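Local coordinates for putative immunoglobulin-blocking virulence protein (Mycoplasma mycoides subsp. capri, PDB 7ADK), which probably binds host immunoglobulin and blocks its action as a virulence factor, and is seen here in complex with a lipoprotein chain, at residues A462-L467 with T488-A493; F556-F561 with S612-I617; E640-N645 with K676-N681. One frame throughout, in Å; residues are numbered along the deposited sequence.

Contact 1 (A462-L467 with T488-A493)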
loop_
_atom_site.group_PDB
_atom_site.type_symbol
_atom_site.label_atom_id
_atom_site.label_comp_id
_atom_site.label_asym_id
_atom_site.label_seq_id
_atom_site.Cartn_x
_atom_site.Cartn_y
_atom_site.Cartn_z
ATOM N N ALA A 462 -7.016 11.642 20.402
ATOM C CA ALA A 462 -8.059 11.251 21.332
ATOM C C ALA A 462 -9.296 12.149 21.225
ATOM O O ALA A 462 -9.181 13.352 20.996
ATOM C CB ALA A 462 -7.469 11.257 22.741
ATOM N N PHE A 463 -10.486 11.586 21.457
ATOM C CA PHE A 463 -11.766 12.306 21.433
ATOM C C PHE A 463 -12.674 12.045 22.644
ATOM O O PHE A 463 -13.671 12.751 22.776
ATOM C CB PHE A 463 -12.515 12.047 20.117
ATOM C CG PHE A 463 -11.858 12.627 18.894
ATOM C CD1 PHE A 463 -12.024 13.988 18.620
ATOM C CD2 PHE A 463 -11.079 11.834 18.042
ATOM C CE1 PHE A 463 -11.383 14.567 17.524
ATOM C CE2 PHE A 463 -10.453 12.408 16.931
ATOM C CZ PHE A 463 -10.595 13.779 16.680
ATOM N N LYS A 464 -12.343 11.121 23.563
ATOM C CA LYS A 464 -13.173 10.805 24.743
ATOM C C LYS A 464 -13.438 12.031 25.629
ATOM O O LYS A 464 -14.531 12.158 26.166
ATOM C CB LYS A 464 -12.573 9.638 25.564
ATOM C CG LYS A 464 -12.617 8.266 24.873
ATOM C CD LYS A 464 -12.202 7.106 25.793
ATOM C CE LYS A 464 -12.273 5.734 25.101
ATOM N NZ LYS A 464 -11.887 4.604 25.981
ATOM N N ASP A 465 -12.506 12.980 25.709
ATOM C CA ASP A 465 -12.662 14.241 26.448
ATOM C C ASP A 465 -13.582 15.267 25.755
ATOM O O ASP A 465 -14.216 16.081 26.421
ATOM C CB ASP A 465 -11.280 14.857 26.699
ATOM C CG ASP A 465 -10.315 13.968 27.488
ATOM O OD1 ASP A 465 -10.749 13.008 28.168
ATOM O OD2 ASP A 465 -9.096 14.240 27.450
ATOM N N ILE A 466 -13.674 15.222 24.427
ATOM C CA ILE A 466 -14.502 16.109 23.598
ATOM C C ILE A 466 -15.927 15.560 23.478
ATOM O O ILE A 466 -16.891 16.259 23.773
ATOM C CB ILE A 466 -13.840 16.309 22.212
ATOM C CG1 ILE A 466 -12.484 17.030 22.336
ATOM C CG2 ILE A 466 -14.752 17.110 21.277
ATOM C CD1 ILE A 466 -11.587 16.873 21.124
ATOM N N LEU A 467 -16.066 14.297 23.075
ATOM C CA LEU A 467 -17.359 13.617 23.004
ATOM C C LEU A 467 -18.030 13.534 24.379
ATOM O O LEU A 467 -19.238 13.700 24.469
ATOM C CB LEU A 467 -17.168 12.228 22.368
ATOM C CG LEU A 467 -17.464 12.118 20.860
ATOM C CD1 LEU A 467 -16.881 13.244 20.017
ATOM C CD2 LEU A 467 -16.900 10.810 20.333
ATOM N N THR A 488 -11.957 4.408 15.801
ATOM C CA THR A 488 -13.297 4.537 16.405
ATOM C C THR A 488 -13.331 4.230 17.913
ATOM O O THR A 488 -14.378 3.894 18.466
ATOM C CB THR A 488 -14.283 3.618 15.676
ATOM O OG1 THR A 488 -13.773 2.311 15.716
ATOM C CG2 THR A 488 -14.484 4.001 14.237
ATOM N N ALA A 489 -12.197 4.317 18.616
ATOM C CA ALA A 489 -12.055 3.908 20.017
ATOM C C ALA A 489 -12.811 4.761 21.050
ATOM O O ALA A 489 -12.945 4.351 22.200
ATOM C CB ALA A 489 -10.569 3.875 20.349
ATOM N N SER A 490 -13.294 5.952 20.689
ATOM C CA SER A 490 -14.078 6.810 21.586
ATOM C C SER A 490 -15.491 6.277 21.842
ATOM O O SER A 490 -16.157 5.804 20.923
ATOM C CB SER A 490 -14.115 8.231 21.062
ATOM O OG SER A 490 -12.800 8.715 21.054
ATOM N N LEU A 491 -15.953 6.346 23.100
ATOM C CA LEU A 491 -17.158 5.665 23.593
ATOM C C LEU A 491 -18.113 6.654 24.286
ATOM O O LEU A 491 -17.673 7.510 25.053
ATOM C CB LEU A 491 -16.713 4.497 24.492
ATOM C CG LEU A 491 -17.854 3.668 25.103
ATOM C CD1 LEU A 491 -17.486 2.192 25.179
ATOM C CD2 LEU A 491 -18.217 4.147 26.500
ATOM N N ILE A 492 -19.407 6.542 23.979
ATOM C CA ILE A 492 -20.454 7.548 24.250
ATOM C C ILE A 492 -21.696 6.940 24.928
ATOM O O ILE A 492 -22.808 7.408 24.727
ATOM C CB ILE A 492 -20.772 8.380 22.973
ATOM C CG1 ILE A 492 -21.309 7.530 21.802
ATOM C CG2 ILE A 492 -19.542 9.182 22.541
ATOM C CD1 ILE A 492 -21.593 8.281 20.507
ATOM N N ALA A 493 -21.516 5.877 25.721
ATOM C CA ALA A 493 -22.622 5.099 26.294
ATOM C C ALA A 493 -23.397 5.756 27.454
ATOM O O ALA A 493 -24.605 5.559 27.550
ATOM C CB ALA A 493 -22.067 3.758 26.776
#

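Contact 2 (F556-F561 with S612-I617)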
loop_
_atom_site.group_PDB
_atom_site.type_symbol
_atom_site.label_atom_id
_atom_site.label_comp_id
_atom_site.label_asym_id
_atom_site.label_seq_id
_atom_site.Cartn_x
_atom_site.Cartn_y
_atom_site.Cartn_z
ATOM N N PHE A 556 -14.594 -4.890 21.754
ATOM C CA PHE A 556 -14.769 -4.491 23.151
ATOM C C PHE A 556 -13.526 -3.774 23.704
ATOM O O PHE A 556 -12.410 -4.033 23.257
ATOM C CB PHE A 556 -15.191 -5.713 23.966
ATOM C CG PHE A 556 -16.548 -6.246 23.558
ATOM C CD1 PHE A 556 -17.707 -5.714 24.146
ATOM C CD2 PHE A 556 -16.665 -7.246 22.579
ATOM C CE1 PHE A 556 -18.973 -6.194 23.778
ATOM C CE2 PHE A 556 -17.931 -7.727 22.211
ATOM C CZ PHE A 556 -19.085 -7.205 22.812
ATOM N N ASP A 557 -13.710 -2.865 24.657
ATOM C CA ASP A 557 -12.637 -2.063 25.251
ATOM C C ASP A 557 -12.266 -2.578 26.656
ATOM O O ASP A 557 -12.929 -3.452 27.215
ATOM C CB ASP A 557 -13.003 -0.564 25.199
ATOM C CG ASP A 557 -11.787 0.380 25.138
ATOM O OD1 ASP A 557 -10.636 -0.080 25.316
ATOM O OD2 ASP A 557 -11.975 1.593 24.885
ATOM N N GLN A 558 -11.173 -2.093 27.240
ATOM C CA GLN A 558 -10.627 -2.667 28.477
ATOM C C GLN A 558 -11.560 -2.563 29.688
ATOM O O GLN A 558 -11.629 -3.494 30.481
ATOM C CB GLN A 558 -9.262 -2.057 28.809
ATOM C CG GLN A 558 -8.558 -2.713 30.007
ATOM C CD GLN A 558 -8.353 -4.225 29.866
ATOM O OE1 GLN A 558 -7.377 -4.715 29.325
ATOM N NE2 GLN A 558 -9.251 -5.035 30.363
ATOM N N GLU A 559 -12.302 -1.468 29.813
ATOM C CA GLU A 559 -13.272 -1.205 30.876
ATOM C C GLU A 559 -14.552 -2.072 30.806
ATOM O O GLU A 559 -15.442 -1.942 31.646
ATOM C CB GLU A 559 -13.566 0.306 30.920
ATOM C CG GLU A 559 -14.048 0.964 29.608
ATOM C CD GLU A 559 -12.931 1.671 28.812
ATOM O OE1 GLU A 559 -11.817 1.126 28.705
ATOM O OE2 GLU A 559 -13.152 2.791 28.308
ATOM N N ASP A 560 -14.657 -2.985 29.836
ATOM C CA ASP A 560 -15.769 -3.930 29.654
ATOM C C ASP A 560 -15.512 -5.312 30.289
ATOM O O ASP A 560 -16.291 -6.239 30.088
ATOM C CB ASP A 560 -16.114 -4.058 28.159
ATOM C CG ASP A 560 -16.376 -2.737 27.427
ATOM O OD1 ASP A 560 -16.877 -1.777 28.049
ATOM O OD2 ASP A 560 -16.148 -2.673 26.200
ATOM N N PHE A 561 -14.428 -5.477 31.051
ATOM C CA PHE A 561 -13.979 -6.758 31.603
ATOM C C PHE A 561 -13.277 -6.589 32.971
ATOM O O PHE A 561 -12.165 -7.064 33.184
ATOM C CB PHE A 561 -13.119 -7.443 30.531
ATOM C CG PHE A 561 -12.752 -8.888 30.794
ATOM C CD1 PHE A 561 -13.730 -9.890 30.708
ATOM C CD2 PHE A 561 -11.434 -9.232 31.142
ATOM C CE1 PHE A 561 -13.400 -11.220 30.987
ATOM C CE2 PHE A 561 -11.111 -10.557 31.443
ATOM C CZ PHE A 561 -12.092 -11.551 31.362
ATOM N N SER A 612 -8.408 -7.207 21.084
ATOM C CA SER A 612 -7.088 -6.565 21.193
ATOM C C SER A 612 -6.952 -5.511 22.297
ATOM O O SER A 612 -5.869 -5.319 22.841
ATOM C CB SER A 612 -6.737 -5.876 19.882
ATOM O OG SER A 612 -6.776 -6.796 18.827
ATOM N N ARG A 613 -8.030 -4.809 22.655
ATOM C CA ARG A 613 -8.004 -3.809 23.734
ATOM C C ARG A 613 -8.215 -4.419 25.119
ATOM O O ARG A 613 -7.964 -3.730 26.094
ATOM C CB ARG A 613 -9.043 -2.714 23.479
ATOM C CG ARG A 613 -8.854 -1.939 22.174
ATOM C CD ARG A 613 -10.032 -0.999 21.973
ATOM N NE ARG A 613 -10.018 -0.349 20.664
ATOM C CZ ARG A 613 -11.047 0.169 20.027
ATOM N NH1 ARG A 613 -12.244 0.150 20.509
ATOM N NH2 ARG A 613 -10.895 0.715 18.876
ATOM N N VAL A 614 -8.662 -5.672 25.238
ATOM C CA VAL A 614 -9.099 -6.287 26.500
ATOM C C VAL A 614 -8.270 -7.527 26.806
ATOM O O VAL A 614 -8.524 -8.632 26.334
ATOM C CB VAL A 614 -10.626 -6.475 26.530
ATOM C CG1 VAL A 614 -11.238 -7.160 25.314
ATOM C CG2 VAL A 614 -11.101 -7.208 27.775
ATOM N N THR A 615 -7.217 -7.328 27.595
ATOM C CA THR A 615 -6.038 -8.210 27.616
ATOM C C THR A 615 -6.239 -9.550 28.327
ATOM O O THR A 615 -5.419 -10.451 28.164
ATOM C CB THR A 615 -4.814 -7.492 28.210
ATOM O OG1 THR A 615 -4.987 -7.221 29.581
ATOM C CG2 THR A 615 -4.528 -6.168 27.512
ATOM N N GLY A 616 -7.303 -9.712 29.120
ATOM C CA GLY A 616 -7.558 -10.952 29.864
ATOM C C GLY A 616 -8.174 -12.099 29.055
ATOM O O GLY A 616 -8.014 -13.260 29.420
ATOM N N ILE A 617 -8.840 -11.813 27.937
ATOM C CA ILE A 617 -9.550 -12.804 27.123
ATOM C C ILE A 617 -8.571 -13.589 26.236
ATOM O O ILE A 617 -7.804 -13.007 25.468
ATOM C CB ILE A 617 -10.667 -12.131 26.297
ATOM C CG1 ILE A 617 -11.648 -11.394 27.222
ATOM C CG2 ILE A 617 -11.429 -13.152 25.443
ATOM C CD1 ILE A 617 -12.670 -10.548 26.499
#

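Contact 3 (E640-N645 with K676-N681)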
loop_
_atom_site.group_PDB
_atom_site.type_symbol
_atom_site.label_atom_id
_atom_site.label_comp_id
_atom_site.label_asym_id
_atom_site.label_seq_id
_atom_site.Cartn_x
_atom_site.Cartn_y
_atom_site.Cartn_z
ATOM N N GLU A 640 -13.903 -14.766 12.325
ATOM C CA GLU A 640 -12.632 -14.163 12.689
ATOM C C GLU A 640 -12.592 -13.793 14.171
ATOM O O GLU A 640 -13.580 -13.311 14.722
ATOM C CB GLU A 640 -12.407 -12.949 11.791
ATOM C CG GLU A 640 -11.010 -12.363 11.903
ATOM C CD GLU A 640 -10.706 -11.496 10.683
ATOM O OE1 GLU A 640 -9.685 -11.726 10.000
ATOM O OE2 GLU A 640 -11.499 -10.585 10.375
ATOM N N LEU A 641 -11.436 -13.996 14.803
ATOM C CA LEU A 641 -11.188 -13.745 16.214
ATOM C C LEU A 641 -9.815 -13.114 16.405
ATOM O O LEU A 641 -8.809 -13.782 16.238
ATOM C CB LEU A 641 -11.296 -15.083 16.963
ATOM C CG LEU A 641 -10.989 -15.006 18.465
ATOM C CD1 LEU A 641 -12.041 -14.202 19.214
ATOM C CD2 LEU A 641 -10.898 -16.401 19.056
ATOM N N THR A 642 -9.758 -11.856 16.808
ATOM C CA THR A 642 -8.502 -11.201 17.188
ATOM C C THR A 642 -8.369 -11.175 18.706
ATOM O O THR A 642 -9.303 -10.827 19.416
ATOM C CB THR A 642 -8.355 -9.803 16.581
ATOM O OG1 THR A 642 -8.611 -9.816 15.199
ATOM C CG2 THR A 642 -6.939 -9.279 16.770
ATOM N N LEU A 643 -7.202 -11.571 19.200
ATOM C CA LEU A 643 -6.838 -11.690 20.594
ATOM C C LEU A 643 -5.662 -10.771 20.907
ATOM O O LEU A 643 -4.752 -10.588 20.104
ATOM C CB LEU A 643 -6.491 -13.156 20.883
ATOM C CG LEU A 643 -7.652 -14.143 20.743
ATOM C CD1 LEU A 643 -7.162 -15.570 20.887
ATOM C CD2 LEU A 643 -8.735 -13.879 21.771
ATOM N N TYR A 644 -5.628 -10.239 22.113
ATOM C CA TYR A 644 -4.427 -9.611 22.622
ATOM C C TYR A 644 -3.306 -10.628 22.834
ATOM O O TYR A 644 -3.521 -11.660 23.472
ATOM C CB TYR A 644 -4.743 -8.867 23.901
ATOM C CG TYR A 644 -3.531 -8.189 24.475
ATOM C CD1 TYR A 644 -3.039 -7.025 23.871
ATOM C CD2 TYR A 644 -2.874 -8.743 25.584
ATOM C CE1 TYR A 644 -1.916 -6.388 24.405
ATOM C CE2 TYR A 644 -1.762 -8.095 26.130
ATOM C CZ TYR A 644 -1.295 -6.905 25.550
ATOM O OH TYR A 644 -0.277 -6.226 26.108
ATOM N N ASN A 645 -2.093 -10.317 22.360
ATOM C CA ASN A 645 -0.873 -10.965 22.828
ATOM C C ASN A 645 0.339 -10.026 22.835
ATOM O O ASN A 645 0.427 -9.096 22.046
ATOM C CB ASN A 645 -0.591 -12.256 22.053
ATOM C CG ASN A 645 0.320 -13.171 22.839
ATOM O OD1 ASN A 645 0.406 -13.111 24.052
ATOM N ND2 ASN A 645 1.062 -14.015 22.200
ATOM N N LYS A 676 -10.509 -17.523 10.797
ATOM C CA LYS A 676 -9.214 -16.939 11.197
ATOM C C LYS A 676 -9.092 -16.662 12.691
ATOM O O LYS A 676 -10.040 -16.248 13.349
ATOM C CB LYS A 676 -8.915 -15.663 10.402
ATOM C CG LYS A 676 -8.556 -15.957 8.953
ATOM C CD LYS A 676 -8.066 -14.711 8.218
ATOM C CE LYS A 676 -7.705 -15.060 6.776
ATOM N NZ LYS A 676 -7.160 -13.910 6.043
ATOM N N ILE A 677 -7.891 -16.848 13.225
ATOM C CA ILE A 677 -7.454 -16.296 14.502
ATOM C C ILE A 677 -6.297 -15.343 14.215
ATOM O O ILE A 677 -5.456 -15.624 13.369
ATOM C CB ILE A 677 -7.111 -17.389 15.538
ATOM C CG1 ILE A 677 -8.336 -18.247 15.889
ATOM C CG2 ILE A 677 -6.545 -16.763 16.820
ATOM C CD1 ILE A 677 -8.013 -19.509 16.664
ATOM N N HIS A 678 -6.266 -14.224 14.922
ATOM C CA HIS A 678 -5.241 -13.179 14.847
ATOM C C HIS A 678 -4.745 -12.791 16.238
ATOM O O HIS A 678 -5.469 -12.933 17.215
ATOM C CB HIS A 678 -5.805 -11.927 14.181
ATOM C CG HIS A 678 -6.029 -12.005 12.706
ATOM N ND1 HIS A 678 -5.057 -11.817 11.724
ATOM C CD2 HIS A 678 -7.240 -12.115 12.114
ATOM C CE1 HIS A 678 -5.714 -11.820 10.556
ATOM N NE2 HIS A 678 -7.023 -12.003 10.767
ATOM N N PHE A 679 -3.557 -12.208 16.330
ATOM C CA PHE A 679 -3.009 -11.657 17.569
ATOM C C PHE A 679 -2.506 -10.228 17.379
ATOM O O PHE A 679 -1.965 -9.902 16.327
ATOM C CB PHE A 679 -1.903 -12.567 18.100
ATOM C CG PHE A 679 -2.348 -13.948 18.513
ATOM C CD1 PHE A 679 -3.077 -14.108 19.693
ATOM C CD2 PHE A 679 -2.055 -15.071 17.725
ATOM C CE1 PHE A 679 -3.524 -15.376 20.078
ATOM C CE2 PHE A 679 -2.509 -16.341 18.103
ATOM C CZ PHE A 679 -3.248 -16.493 19.282
ATOM N N SER A 680 -2.617 -9.380 18.397
ATOM C CA SER A 680 -2.240 -7.957 18.316
ATOM C C SER A 680 -0.775 -7.660 17.946
ATOM O O SER A 680 -0.477 -6.588 17.430
ATOM C CB SER A 680 -2.559 -7.276 19.645
ATOM O OG SER A 680 -3.904 -7.453 19.987
ATOM N N ASN A 681 0.139 -8.603 18.161
ATOM C CA ASN A 681 1.566 -8.489 17.868
ATOM C C ASN A 681 1.997 -9.051 16.491
ATOM O O ASN A 681 2.798 -8.433 15.797
ATOM C CB ASN A 681 2.339 -9.149 19.027
ATOM C CG ASN A 681 2.033 -10.616 19.216
ATOM O OD1 ASN A 681 1.015 -11.121 18.782
ATOM N ND2 ASN A 681 2.918 -11.369 19.800
#

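Contact 1 (A462-L467 with T488-A493)
K464 and L467, on the first turn of the short helix 464-467, pack against S490 and I492 of the loop that leaves strand 473-481 in the mixed sheet. Helix 464-467 lies in the connection between the neighbouring parallel strands 448-454 and 473-481, so the contact joins two successive connections of this sheet. F463 is the N-cap residue, and its carbonyl O accepts from both I466 N and L467 N inside the turn. The CA atoms of K464 and S490 lie 5.2 Å apart.

S490 sits at the centre of the contact. Its OG, anti to the carbonyl carbon (chi1 -63°), is placed 3.5 Å from F463 CB and 3.8 Å from K464 CG, at the start of the helix. S490 CB serves the other neighbour, lying 3.9 Å from L467 CD2. That same methyl meets I492 CG2 at 3.8 Å, and the two branched side chains cross obliquely. The K464 chain, extended beyond CG, brings CE to 3.3 Å from A489 O. Its NZ stays 3.9 Å from that oxygen and forms a salt bridge with D557 OD2 instead. Behind the turn, I466 is turned to helix 426-442, while F463 N donates to E680 of the lipoprotein chain.

No hydrogen bond crosses between the two segments, and they bury only 270 Å² in all. The contact therefore rests largely on methyl and methylene groups, with the serine hydroxyl tucked among them. K464 NZ is paired with D557 and F463 N with the lipoprotein chain, so the polar links of these residues lead out of the contact and tie its helix start to neighbouring parts of the assembly.

Contact 2 (F556-F561 with S612-I617)
Q558 sets CG anti to its backbone N (chi1 -174°), and chi2 (56°) then bends the chain at CD; OE1 lies 3.1 Å from T615 N and accepts from it in a nearly straight bond (N-H...O 173°), with only a weak bond from T615 OG1 added. Q558 lies in a short 3-10 segment, and the donor lies in a type I beta turn from V614 to I617. Each loop follows a strand of the five-stranded parallel sheet, 553-555 and 608-610, which are neighbours.

F561, its CG likewise anti to the backbone N, lies across V614 at about a right angle, with CB 3.4 Å from V614 CG2. The charged ends of D557 and R613 do not meet; contact is made by the aliphatic part, R613 CD lying 3.5 Å from D557 OD1. That oxygen accepts from Q558 N, and D560 OD2 accepts from D557 N, two side-chain bonds within segment 556-561. On the ring of F561, I617 CG1 makes a CH-pi contact, standing 4.1 Å from the centroid and almost on the ring normal.

Contact 3 (E640-N645 with K676-N681)
E640 and H678 lie on the same face of a parallel strand pair, 640-643 with 676-679, and join through their ends. These are the last two strands of the five-stranded parallel sheet. Adjacent strands there follow one another along the chain, an order consistent with a leucine-rich-repeat-like solenoid. E640 runs out with CG anti to the backbone N (chi1 -170°), and its OE1 receives H678 NE2 at 2.8 Å. The oxygen lies near the plane of the imidazole, at its edge; the carboxylate and ring planes are 53° apart, and NE2 stands 36° out of the carboxylate plane. T642 follows on this face, with OG1 3.7 Å from H678 CB.

The other face is apolar. L643 and F679 lie side by side and point the same way, L643 CD1 meeting F679 CE1 at 3.7 Å; I677 and L643 also touch helix 698-709. Backbone bonds set the register: L641 N to K676 O (3.0 Å), H678 N to L641 O (2.9 Å) and L643 N to H678 O (3.0 Å).

Past the strands, N645 CB lies 3.8 Å from N681 OD1, but the two amides are tied through N684 of the same chain, which accepts from N645 ND2 and donates to N681 OD1. N645 O meets S685 of the lipoprotein chain. Just past the strand end, L643 O is gripped twice by one residue: S680 N arrives nearly along the C=O axis, and S680 OG, at 3.2 Å, comes from above the carbonyl plane.

The three contacts follow one another along the chain without overlap. Contact 1 belongs to the connections of the mixed sheet; contacts 2 and 3 belong to the five-stranded parallel sheet, the loops of contact 2 leaving strands 553-555 and 608-610 and contact 3 pairing the next two strands. Centres of contacts 1 and 2 are about 16 Å apart, those of 2 and 3 about 13 Å, and those of 1 and 3 about 24 Å. A489 packs on R613 between the first two, and S612 and T615 pack on T642 and Y644 between the last two. Residues of the lipoprotein chain touch all three, so these neighbouring loops and strand ends form part of the interface.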